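Local coordinates for protein autoinducer 2 sensor kinase/phosphatase LuxQ (Vibrio cholerae, PDB 3C38) that senses the quorum-sensing signal AI-2 bound to LuxP through this periplasmic part and switches between histidine kinase and phosphatase activity, at residues S31-D34 against F35-A39; D163-A166 against L167-I171; E197-S200 against L201-V205. One frame throughout, in Å; residues are numbered along the deposited sequence.

Interaction 1 of 3, residues S31-D34 against F35-A39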
ATOM      1  N   SER A  31      -6.798 -12.991   0.488  1.00 33.99           N
ATOM      2  CA  SER A  31      -6.254 -13.212   1.827  1.00 36.63           C
ATOM      3  C   SER A  31      -4.786 -12.826   1.873  1.00 34.31           C
ATOM      4  O   SER A  31      -4.313 -12.255   2.861  1.00 34.02           O
ATOM      5  CB  SER A  31      -6.424 -14.675   2.268  1.00 36.39           C
ATOM      6  OG  SER A  31      -5.545 -15.540   1.569  1.00 41.50           O
ATOM      7  N   LEU A  32      -4.063 -13.145   0.804  1.00 34.01           N
ATOM      8  CA  LEU A  32      -2.662 -12.789   0.741  1.00 31.34           C
ATOM      9  C   LEU A  32      -2.570 -11.264   0.773  1.00 29.71           C
ATOM     10  O   LEU A  32      -1.724 -10.704   1.471  1.00 30.39           O
ATOM     11  CB  LEU A  32      -2.031 -13.388  -0.514  1.00 32.94           C
ATOM     12  CG  LEU A  32      -1.770 -14.896  -0.332  1.00 36.59           C
ATOM     13  CD1 LEU A  32      -1.386 -15.538  -1.660  1.00 35.66           C
ATOM     14  CD2 LEU A  32      -0.639 -15.097   0.699  1.00 36.82           C
ATOM     15  N   PHE A  33      -3.469 -10.594   0.059  1.00 30.40           N
ATOM     16  CA  PHE A  33      -3.511  -9.128   0.045  1.00 28.82           C
ATOM     17  C   PHE A  33      -3.818  -8.634   1.469  1.00 29.14           C
ATOM     18  O   PHE A  33      -3.098  -7.799   2.019  1.00 29.06           O
ATOM     19  CB  PHE A  33      -4.593  -8.654  -0.922  1.00 28.88           C
ATOM     20  CG  PHE A  33      -4.735  -7.158  -1.012  1.00 28.16           C
ATOM     21  CD1 PHE A  33      -5.926  -6.539  -0.627  1.00 27.94           C
ATOM     22  CD2 PHE A  33      -3.699  -6.368  -1.511  1.00 24.03           C
ATOM     23  CE1 PHE A  33      -6.085  -5.135  -0.746  1.00 26.39           C
ATOM     24  CE2 PHE A  33      -3.848  -4.984  -1.630  1.00 23.25           C
ATOM     25  CZ  PHE A  33      -5.047  -4.369  -1.247  1.00 23.68           C
ATOM     26  N   ASP A  34      -4.881  -9.162   2.066  1.00 30.93           N
ATOM     27  CA  ASP A  34      -5.259  -8.786   3.433  1.00 31.88           C
ATOM     28  C   ASP A  34      -4.081  -8.976   4.379  1.00 31.16           C
ATOM     29  O   ASP A  34      -3.814  -8.131   5.236  1.00 31.55           O
ATOM     30  CB  ASP A  34      -6.411  -9.656   3.949  1.00 32.67           C
ATOM     31  CG  ASP A  34      -7.682  -9.462   3.174  1.00 31.57           C
ATOM     32  OD1 ASP A  34      -7.823  -8.398   2.534  1.00 32.02           O
ATOM     33  OD2 ASP A  34      -8.549 -10.367   3.225  1.00 34.49           O
ATOM     34  N   PHE A  35      -3.381 -10.091   4.219  1.00 30.77           N
ATOM     35  CA  PHE A  35      -2.241 -10.387   5.071  1.00 31.08           C
ATOM     36  C   PHE A  35      -1.208  -9.253   5.097  1.00 31.66           C
ATOM     37  O   PHE A  35      -0.737  -8.862   6.173  1.00 33.70           O
ATOM     38  CB  PHE A  35      -1.575 -11.703   4.645  1.00 29.13           C
ATOM     39  CG  PHE A  35      -0.492 -12.153   5.583  1.00 28.40           C
ATOM     40  CD1 PHE A  35      -0.813 -12.693   6.828  1.00 29.24           C
ATOM     41  CD2 PHE A  35       0.850 -11.969   5.257  1.00 30.28           C
ATOM     42  CE1 PHE A  35       0.193 -13.040   7.746  1.00 28.72           C
ATOM     43  CE2 PHE A  35       1.865 -12.307   6.160  1.00 29.66           C
ATOM     44  CZ  PHE A  35       1.534 -12.844   7.411  1.00 30.16           C
ATOM     45  N   ARG A  36      -0.850  -8.720   3.930  1.00 31.04           N
ATOM     46  CA  ARG A  36       0.129  -7.637   3.890  1.00 31.96           C
ATOM     47  C   ARG A  36      -0.400  -6.372   4.591  1.00 30.54           C
ATOM     48  O   ARG A  36       0.328  -5.712   5.334  1.00 30.09           O
ATOM     49  CB  ARG A  36       0.514  -7.303   2.444  1.00 34.10           C
ATOM     50  CG  ARG A  36       1.575  -6.226   2.350  1.00 40.04           C
ATOM     51  CD  ARG A  36       2.934  -6.749   2.850  1.00 47.37           C
ATOM     52  NE  ARG A  36       3.845  -5.694   3.314  1.00 52.89           N
ATOM     53  CZ  ARG A  36       4.221  -4.631   2.603  1.00 55.25           C
ATOM     54  NH1 ARG A  36       3.775  -4.443   1.363  1.00 56.42           N
ATOM     55  NH2 ARG A  36       5.053  -3.745   3.138  1.00 57.35           N
ATOM     56  N   LEU A  37      -1.663  -6.036   4.349  1.00 29.81           N
ATOM     57  CA  LEU A  37      -2.259  -4.856   4.983  1.00 32.96           C
ATOM     58  C   LEU A  37      -2.346  -5.009   6.511  1.00 32.32           C
ATOM     59  O   LEU A  37      -2.129  -4.043   7.257  1.00 32.80           O
ATOM     60  CB  LEU A  37      -3.645  -4.568   4.387  1.00 32.30           C
ATOM     61  CG  LEU A  37      -3.636  -3.571   3.218  1.00 34.81           C
ATOM     62  CD1 LEU A  37      -2.631  -4.008   2.174  1.00 35.93           C
ATOM     63  CD2 LEU A  37      -5.026  -3.467   2.612  1.00 34.69           C
ATOM     64  N   ALA A  38      -2.654  -6.222   6.964  1.00 30.58           N
ATOM     65  CA  ALA A  38      -2.731  -6.517   8.388  1.00 30.85           C
ATOM     66  C   ALA A  38      -1.363  -6.283   9.046  1.00 31.30           C
ATOM     67  O   ALA A  38      -1.270  -5.664  10.111  1.00 30.80           O
ATOM     68  CB  ALA A  38      -3.176  -7.968   8.600  1.00 32.30           C
ATOM     69  N   ALA A  39      -0.302  -6.773   8.417  1.00 31.01           N
ATOM     70  CA  ALA A  39       1.036  -6.588   8.969  1.00 32.33           C
ATOM     71  C   ALA A  39       1.350  -5.100   9.156  1.00 32.75           C
ATOM     72  O   ALA A  39       1.880  -4.695  10.190  1.00 33.50           O
ATOM     73  CB  ALA A  39       2.086  -7.235   8.051  1.00 30.69           C
TER
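Within helix 22-47 of the periplasmic Cache-type sensor domain, F33 and L37 sit one turn apart and make the side-chain contact of this segment. The F33 ring swings out with CG anti to the backbone N (chi1 180°), and both methyls of L37 meet its outer end. L37 CD2 lies 3.9 Å from F33 CE1 and nearly as close to CZ, whereas CD1 stands over one face of the ring, displaced toward the rim, 4.1 Å from F33 CE2. CD1 also packs against the carbonyl oxygen of F33.

Four backbone bonds hold the turn. F35 N reaches S31 O at 2.7 Å and A38 N reaches D34 O at 2.8 Å; the two between them, R36 N to L32 O and L37 N to F33 O, are longer, each 3.3 Å. On the outer surface S31 OG bonds back to L28 O and D34 OD1 accepts from the side chain of Q30, both one turn earlier.

F33 and L37 lean on L137 of strand 134-143, and F33 also touches L223 and V225 of strand 216-225, so this helix face meets both sheets. The contact along the helix is apolar: L37 covers part of one ring face, and the sheet residues add to the packing. S31 OG and D34 OD1 find partners within the helix, consistent with a buried apolar face toward the sheets and D34 exposed to solvent.

Interaction 2 of 3, residues D163-A166 against L167-I171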
ATOM      1  N   ASP A 163       4.221  -0.062  -9.748  1.00 23.41           N
ATOM      2  CA  ASP A 163       5.538  -0.680  -9.762  1.00 25.89           C
ATOM      3  C   ASP A 163       5.955  -1.376  -8.475  1.00 26.43           C
ATOM      4  O   ASP A 163       7.142  -1.644  -8.277  1.00 27.04           O
ATOM      5  CB  ASP A 163       6.590   0.368 -10.118  1.00 29.15           C
ATOM      6  CG  ASP A 163       6.396   0.926 -11.507  1.00 29.82           C
ATOM      7  OD1 ASP A 163       6.625   2.133 -11.679  1.00 30.33           O
ATOM      8  OD2 ASP A 163       6.019   0.154 -12.422  1.00 34.02           O
ATOM      9  N   ASN A 164       5.003  -1.676  -7.600  1.00 24.50           N
ATOM     10  CA  ASN A 164       5.365  -2.357  -6.363  1.00 25.29           C
ATOM     11  C   ASN A 164       5.508  -3.857  -6.660  1.00 26.57           C
ATOM     12  O   ASN A 164       4.594  -4.655  -6.406  1.00 22.91           O
ATOM     13  CB  ASN A 164       4.313  -2.152  -5.281  1.00 20.44           C
ATOM     14  CG  ASN A 164       4.834  -2.526  -3.925  1.00 23.37           C
ATOM     15  OD1 ASN A 164       5.562  -3.510  -3.793  1.00 24.30           O
ATOM     16  ND2 ASN A 164       4.480  -1.745  -2.902  1.00 21.74           N
ATOM     17  N   PHE A 165       6.669  -4.231  -7.192  1.00 27.71           N
ATOM     18  CA  PHE A 165       6.927  -5.614  -7.559  1.00 29.05           C
ATOM     19  C   PHE A 165       6.907  -6.554  -6.371  1.00 28.28           C
ATOM     20  O   PHE A 165       6.351  -7.643  -6.447  1.00 28.56           O
ATOM     21  CB  PHE A 165       8.277  -5.734  -8.280  1.00 34.58           C
ATOM     22  CG  PHE A 165       8.561  -7.119  -8.800  1.00 40.85           C
ATOM     23  CD1 PHE A 165       7.987  -7.561  -9.994  1.00 42.83           C
ATOM     24  CD2 PHE A 165       9.353  -8.004  -8.064  1.00 40.90           C
ATOM     25  CE1 PHE A 165       8.190  -8.870 -10.448  1.00 44.85           C
ATOM     26  CE2 PHE A 165       9.563  -9.317  -8.508  1.00 44.48           C
ATOM     27  CZ  PHE A 165       8.978  -9.751  -9.704  1.00 43.93           C
ATOM     28  N   ALA A 166       7.509  -6.127  -5.267  1.00 28.36           N
ATOM     29  CA  ALA A 166       7.578  -6.959  -4.069  1.00 28.74           C
ATOM     30  C   ALA A 166       6.201  -7.378  -3.573  1.00 28.27           C
ATOM     31  O   ALA A 166       5.989  -8.534  -3.202  1.00 30.09           O
ATOM     32  CB  ALA A 166       8.349  -6.221  -2.951  1.00 29.68           C
ATOM     33  N   LEU A 167       5.263  -6.442  -3.563  1.00 27.70           N
ATOM     34  CA  LEU A 167       3.915  -6.753  -3.109  1.00 27.46           C
ATOM     35  C   LEU A 167       3.241  -7.823  -3.975  1.00 26.57           C
ATOM     36  O   LEU A 167       2.705  -8.811  -3.465  1.00 26.51           O
ATOM     37  CB  LEU A 167       3.045  -5.495  -3.123  1.00 27.24           C
ATOM     38  CG  LEU A 167       1.566  -5.808  -2.875  1.00 29.44           C
ATOM     39  CD1 LEU A 167       1.417  -6.325  -1.457  1.00 29.99           C
ATOM     40  CD2 LEU A 167       0.704  -4.583  -3.085  1.00 31.01           C
ATOM     41  N   LEU A 168       3.276  -7.614  -5.287  1.00 26.27           N
ATOM     42  CA  LEU A 168       2.642  -8.522  -6.236  1.00 27.39           C
ATOM     43  C   LEU A 168       3.296  -9.897  -6.288  1.00 26.57           C
ATOM     44  O   LEU A 168       2.613 -10.911  -6.390  1.00 26.25           O
ATOM     45  CB  LEU A 168       2.681  -7.917  -7.636  1.00 27.91           C
ATOM     46  CG  LEU A 168       1.400  -7.951  -8.460  1.00 33.79           C
ATOM     47  CD1 LEU A 168       1.759  -8.077  -9.950  1.00 30.22           C
ATOM     48  CD2 LEU A 168       0.515  -9.094  -8.000  1.00 33.72           C
ATOM     49  N   GLU A 169       4.623  -9.914  -6.262  1.00 25.83           N
ATOM     50  CA  GLU A 169       5.386 -11.156  -6.311  1.00 27.69           C
ATOM     51  C   GLU A 169       5.102 -11.984  -5.060  1.00 28.53           C
ATOM     52  O   GLU A 169       4.995 -13.209  -5.113  1.00 28.98           O
ATOM     53  CB  GLU A 169       6.884 -10.840  -6.417  1.00 27.47           C
ATOM     54  CG  GLU A 169       7.796 -12.026  -6.123  1.00 29.65           C
ATOM     55  CD  GLU A 169       7.633 -13.153  -7.127  1.00 32.45           C
ATOM     56  OE1 GLU A 169       8.129 -14.263  -6.837  1.00 32.74           O
ATOM     57  OE2 GLU A 169       7.015 -12.926  -8.198  1.00 30.08           O
ATOM     58  N   ASN A 170       4.978 -11.301  -3.932  1.00 30.07           N
ATOM     59  CA  ASN A 170       4.684 -11.959  -2.670  1.00 29.69           C
ATOM     60  C   ASN A 170       3.312 -12.646  -2.748  1.00 28.95           C
ATOM     61  O   ASN A 170       3.105 -13.718  -2.170  1.00 28.32           O
ATOM     62  CB  ASN A 170       4.711 -10.919  -1.562  1.00 35.90           C
ATOM     63  CG  ASN A 170       4.119 -11.428  -0.280  1.00 42.68           C
ATOM     64  OD1 ASN A 170       4.766 -12.176   0.467  1.00 47.75           O
ATOM     65  ND2 ASN A 170       2.870 -11.039  -0.014  1.00 43.40           N
ATOM     66  N   ILE A 171       2.373 -12.043  -3.479  1.00 26.66           N
ATOM     67  CA  ILE A 171       1.048 -12.635  -3.636  1.00 23.25           C
ATOM     68  C   ILE A 171       1.117 -13.781  -4.652  1.00 27.28           C
ATOM     69  O   ILE A 171       0.458 -14.815  -4.490  1.00 25.94           O
ATOM     70  CB  ILE A 171       0.022 -11.595  -4.121  1.00 23.64           C
ATOM     71  CG1 ILE A 171      -0.198 -10.537  -3.043  1.00 20.20           C
ATOM     72  CG2 ILE A 171      -1.310 -12.275  -4.468  1.00 20.02           C
ATOM     73  CD1 ILE A 171      -1.182  -9.465  -3.460  1.00 26.48           C
TER
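One face of the F165 ring carries E169 CB, 4.2 Å from the ring centroid and 28° off the normal, a CH-pi contact between residues one turn apart. E169 CB is nearest CE2 of F165, at 3.7 Å, and CG follows close to the same atom. The two side chains run side by side in one direction, both with CG anti to the backbone N. A bend at chi2 then brings the carboxylate nearly parallel to the ring, on the face that CB covers but displaced past the rim at CZ, and the two planes end only 5° apart. Near F165 CZ lies E169 OE2, while OE1 forms a salt bridge with R172, which anchors the acid at its outer end.

The other flat group is the amide of N164. Its OD1 accepts from L167 N at 3.0 Å, with the donor 42° out of the amide plane and therefore not on a lone pair. L167 CB presses on the same group, 3.6 Å from N164 CG, and the two side chains cross at about a right angle. N164 ND2 donates to V160 O, so both ends of the amide are used and its rotation is fixed.

Behind the cap the backbone bonds begin loosely and then tighten: L168 N to N164 O is weak, whereas E169 N to F165 O is 2.9 Å. L167 packs on R36 and I171 on I29 of helix 22-47, and L168 and I171 touch L180 of strand 179-184. N164 is also the centre of an inverse gamma turn. An asparagine whose side chain accepts from the N-H three residues on is a classical N-cap, here starting helix 165-174 of this Cache-type domain just after strand 153-160.

Interaction 3 of 3, residues E197-S200 against L201-V205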
ATOM      1  N   GLU A 197       7.373 -15.026 -21.767  1.00 45.04           N
ATOM      2  CA  GLU A 197       6.159 -15.849 -21.762  1.00 40.95           C
ATOM      3  C   GLU A 197       5.493 -15.886 -23.141  1.00 39.26           C
ATOM      4  O   GLU A 197       5.713 -15.004 -23.966  1.00 40.10           O
ATOM      5  CB  GLU A 197       5.126 -15.306 -20.755  1.00 38.62           C
ATOM      6  CG  GLU A 197       5.480 -15.420 -19.288  1.00 34.41           C
ATOM      7  CD  GLU A 197       6.316 -14.262 -18.776  1.00 30.96           C
ATOM      8  OE1 GLU A 197       6.445 -13.230 -19.471  1.00 30.15           O
ATOM      9  OE2 GLU A 197       6.836 -14.384 -17.652  1.00 33.50           O
ATOM     10  N   PRO A 198       4.667 -16.914 -23.398  1.00 37.79           N
ATOM     11  CA  PRO A 198       3.945 -17.094 -24.664  1.00 38.14           C
ATOM     12  C   PRO A 198       2.876 -16.020 -24.817  1.00 38.67           C
ATOM     13  O   PRO A 198       2.410 -15.734 -25.921  1.00 37.66           O
ATOM     14  CB  PRO A 198       3.321 -18.479 -24.515  1.00 38.43           C
ATOM     15  CG  PRO A 198       4.263 -19.187 -23.569  1.00 36.58           C
ATOM     16  CD  PRO A 198       4.538 -18.116 -22.554  1.00 36.85           C
ATOM     17  N   TYR A 199       2.485 -15.434 -23.689  1.00 38.52           N
ATOM     18  CA  TYR A 199       1.466 -14.386 -23.670  1.00 38.55           C
ATOM     19  C   TYR A 199       2.069 -13.058 -23.208  1.00 38.09           C
ATOM     20  O   TYR A 199       2.969 -13.039 -22.362  1.00 39.72           O
ATOM     21  CB  TYR A 199       0.322 -14.808 -22.743  1.00 36.32           C
ATOM     22  CG  TYR A 199       0.789 -15.248 -21.368  1.00 36.26           C
ATOM     23  CD1 TYR A 199       1.141 -14.311 -20.394  1.00 34.39           C
ATOM     24  CD2 TYR A 199       0.907 -16.602 -21.053  1.00 35.02           C
ATOM     25  CE1 TYR A 199       1.599 -14.709 -19.144  1.00 33.61           C
ATOM     26  CE2 TYR A 199       1.362 -17.011 -19.813  1.00 34.92           C
ATOM     27  CZ  TYR A 199       1.708 -16.061 -18.861  1.00 36.43           C
ATOM     28  OH  TYR A 199       2.181 -16.470 -17.636  1.00 35.62           O
ATOM     29  N   SER A 200       1.578 -11.954 -23.766  1.00 35.60           N
ATOM     30  CA  SER A 200       2.081 -10.630 -23.408  1.00 36.51           C
ATOM     31  C   SER A 200       1.243  -9.953 -22.316  1.00 35.67           C
ATOM     32  O   SER A 200       0.120 -10.370 -22.026  1.00 35.52           O
ATOM     33  CB  SER A 200       2.099  -9.727 -24.639  1.00 34.86           C
ATOM     34  OG  SER A 200       0.779  -9.467 -25.077  1.00 37.04           O
ATOM     35  N   LEU A 201       1.794  -8.902 -21.719  1.00 35.83           N
ATOM     36  CA  LEU A 201       1.083  -8.168 -20.673  1.00 36.73           C
ATOM     37  C   LEU A 201      -0.223  -7.645 -21.252  1.00 38.21           C
ATOM     38  O   LEU A 201      -1.287  -7.732 -20.625  1.00 35.55           O
ATOM     39  CB  LEU A 201       1.927  -6.990 -20.179  1.00 35.41           C
ATOM     40  CG  LEU A 201       1.236  -6.037 -19.200  1.00 35.27           C
ATOM     41  CD1 LEU A 201       0.731  -6.812 -17.999  1.00 32.71           C
ATOM     42  CD2 LEU A 201       2.212  -4.962 -18.769  1.00 33.65           C
ATOM     43  N   ASP A 202      -0.114  -7.108 -22.464  1.00 39.07           N
ATOM     44  CA  ASP A 202      -1.240  -6.557 -23.203  1.00 42.00           C
ATOM     45  C   ASP A 202      -2.380  -7.570 -23.333  1.00 42.85           C
ATOM     46  O   ASP A 202      -3.549  -7.237 -23.130  1.00 42.63           O
ATOM     47  CB  ASP A 202      -0.750  -6.129 -24.584  1.00 46.71           C
ATOM     48  CG  ASP A 202      -1.786  -5.349 -25.360  1.00 51.47           C
ATOM     49  OD1 ASP A 202      -2.879  -5.899 -25.632  1.00 53.66           O
ATOM     50  OD2 ASP A 202      -1.496  -4.182 -25.701  1.00 53.36           O
ATOM     51  N   TYR A 203      -2.034  -8.811 -23.672  1.00 43.44           N
ATOM     52  CA  TYR A 203      -3.022  -9.880 -23.812  1.00 43.18           C
ATOM     53  C   TYR A 203      -3.695 -10.162 -22.469  1.00 44.18           C
ATOM     54  O   TYR A 203      -4.918 -10.240 -22.373  1.00 44.70           O
ATOM     55  CB  TYR A 203      -2.347 -11.160 -24.308  1.00 40.98           C
ATOM     56  CG  TYR A 203      -3.141 -12.412 -24.000  1.00 41.91           C
ATOM     57  CD1 TYR A 203      -4.348 -12.691 -24.659  1.00 40.06           C
ATOM     58  CD2 TYR A 203      -2.713 -13.300 -23.008  1.00 42.12           C
ATOM     59  CE1 TYR A 203      -5.098 -13.823 -24.330  1.00 40.85           C
ATOM     60  CE2 TYR A 203      -3.461 -14.436 -22.671  1.00 39.65           C
ATOM     61  CZ  TYR A 203      -4.647 -14.689 -23.331  1.00 40.73           C
ATOM     62  OH  TYR A 203      -5.391 -15.796 -22.981  1.00 39.80           O
ATOM     63  N   VAL A 204      -2.875 -10.346 -21.443  1.00 43.64           N
ATOM     64  CA  VAL A 204      -3.361 -10.601 -20.102  1.00 42.91           C
ATOM     65  C   VAL A 204      -4.329  -9.504 -19.635  1.00 44.57           C
ATOM     66  O   VAL A 204      -5.392  -9.829 -19.108  1.00 43.09           O
ATOM     67  CB  VAL A 204      -2.198 -10.685 -19.107  1.00 41.68           C
ATOM     68  CG1 VAL A 204      -2.726 -10.979 -17.720  1.00 41.57           C
ATOM     69  CG2 VAL A 204      -1.202 -11.749 -19.556  1.00 41.45           C
ATOM     70  N   VAL A 205      -4.002  -8.220 -19.817  1.00 45.55           N
ATOM     71  CA  VAL A 205      -4.949  -7.205 -19.340  1.00 49.16           C
ATOM     72  C   VAL A 205      -6.219  -7.095 -20.147  1.00 51.83           C
ATOM     73  O   VAL A 205      -7.274  -6.845 -19.573  1.00 53.15           O
ATOM     74  CB  VAL A 205      -4.401  -5.733 -19.198  1.00 47.31           C
ATOM     75  CG1 VAL A 205      -3.423  -5.644 -18.054  1.00 47.94           C
ATOM     76  CG2 VAL A 205      -3.824  -5.227 -20.489  1.00 45.95           C
TER
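Y199 meets Y203 and V204 of the helix that follows it, beginning at its first side-chain carbon. CB rests 3.4 Å from Y203 CD2 and a little farther from CE2, an approach oblique to both rings. With chi1 at 51°, CG lies between the backbone N and the carbonyl carbon, and the ring turns back along the loop. CD1 then meets V204 CG2 at 3.6 Å, and CE1 passes the same methyl more loosely. Over the middle of one ring face sits E197 CB, at a height of 3.9 Å. At the tip, OH bonds to the side chain of N179, and the ring also stands edge-to-face with F216.

Between the two tyrosines S200 is the N-cap of helix 201-205, a short helix packed on the four-stranded antiparallel sheet of this periplasmic domain. With chi1 at 67°, S200 OG is turned toward the start of the helix and accepts from Y203 N at 3.2 Å. The first helical bond is straighter than this capping bond: V204 N points to S200 O at 3.1 Å with an N-H...O angle of 175°. A single serine thus receives two N-H groups of the first turn, one on its hydroxyl and one on its carbonyl. V204 CG2 lies beside that carbonyl, and S200 O also sits at the edge of the Y203 ring, near its plane.

On the sheet side of the helix, L201, V204 and V205 all touch V181 of strand 179-184, while V204 also reaches Y235 and I237 of strand 228-239. Y203 packs on V218 of strand 216-225, and its OH makes a weak bond to F216 O.

From the N terminus the three contacts follow in series, none nested or crossing, and each joins neighbouring segments without closing a long loop. Interaction 1 lies within helix 22-47, which spans both sheets. The chain then builds the five-stranded sheet before interaction 2 opens helix 165-174; its centre is about 12 Å from that of interaction 1, and the two touch, L32 CD1 meeting I171 O at 3.5 Å and R36 CG meeting L167 CD1 at 3.8 Å. After strands 179-184 and 187-191, interaction 3 starts helix 201-205 on the four-stranded sheet. Its nearest atoms are about 8 Å from interaction 2 and about 16 Å from interaction 1.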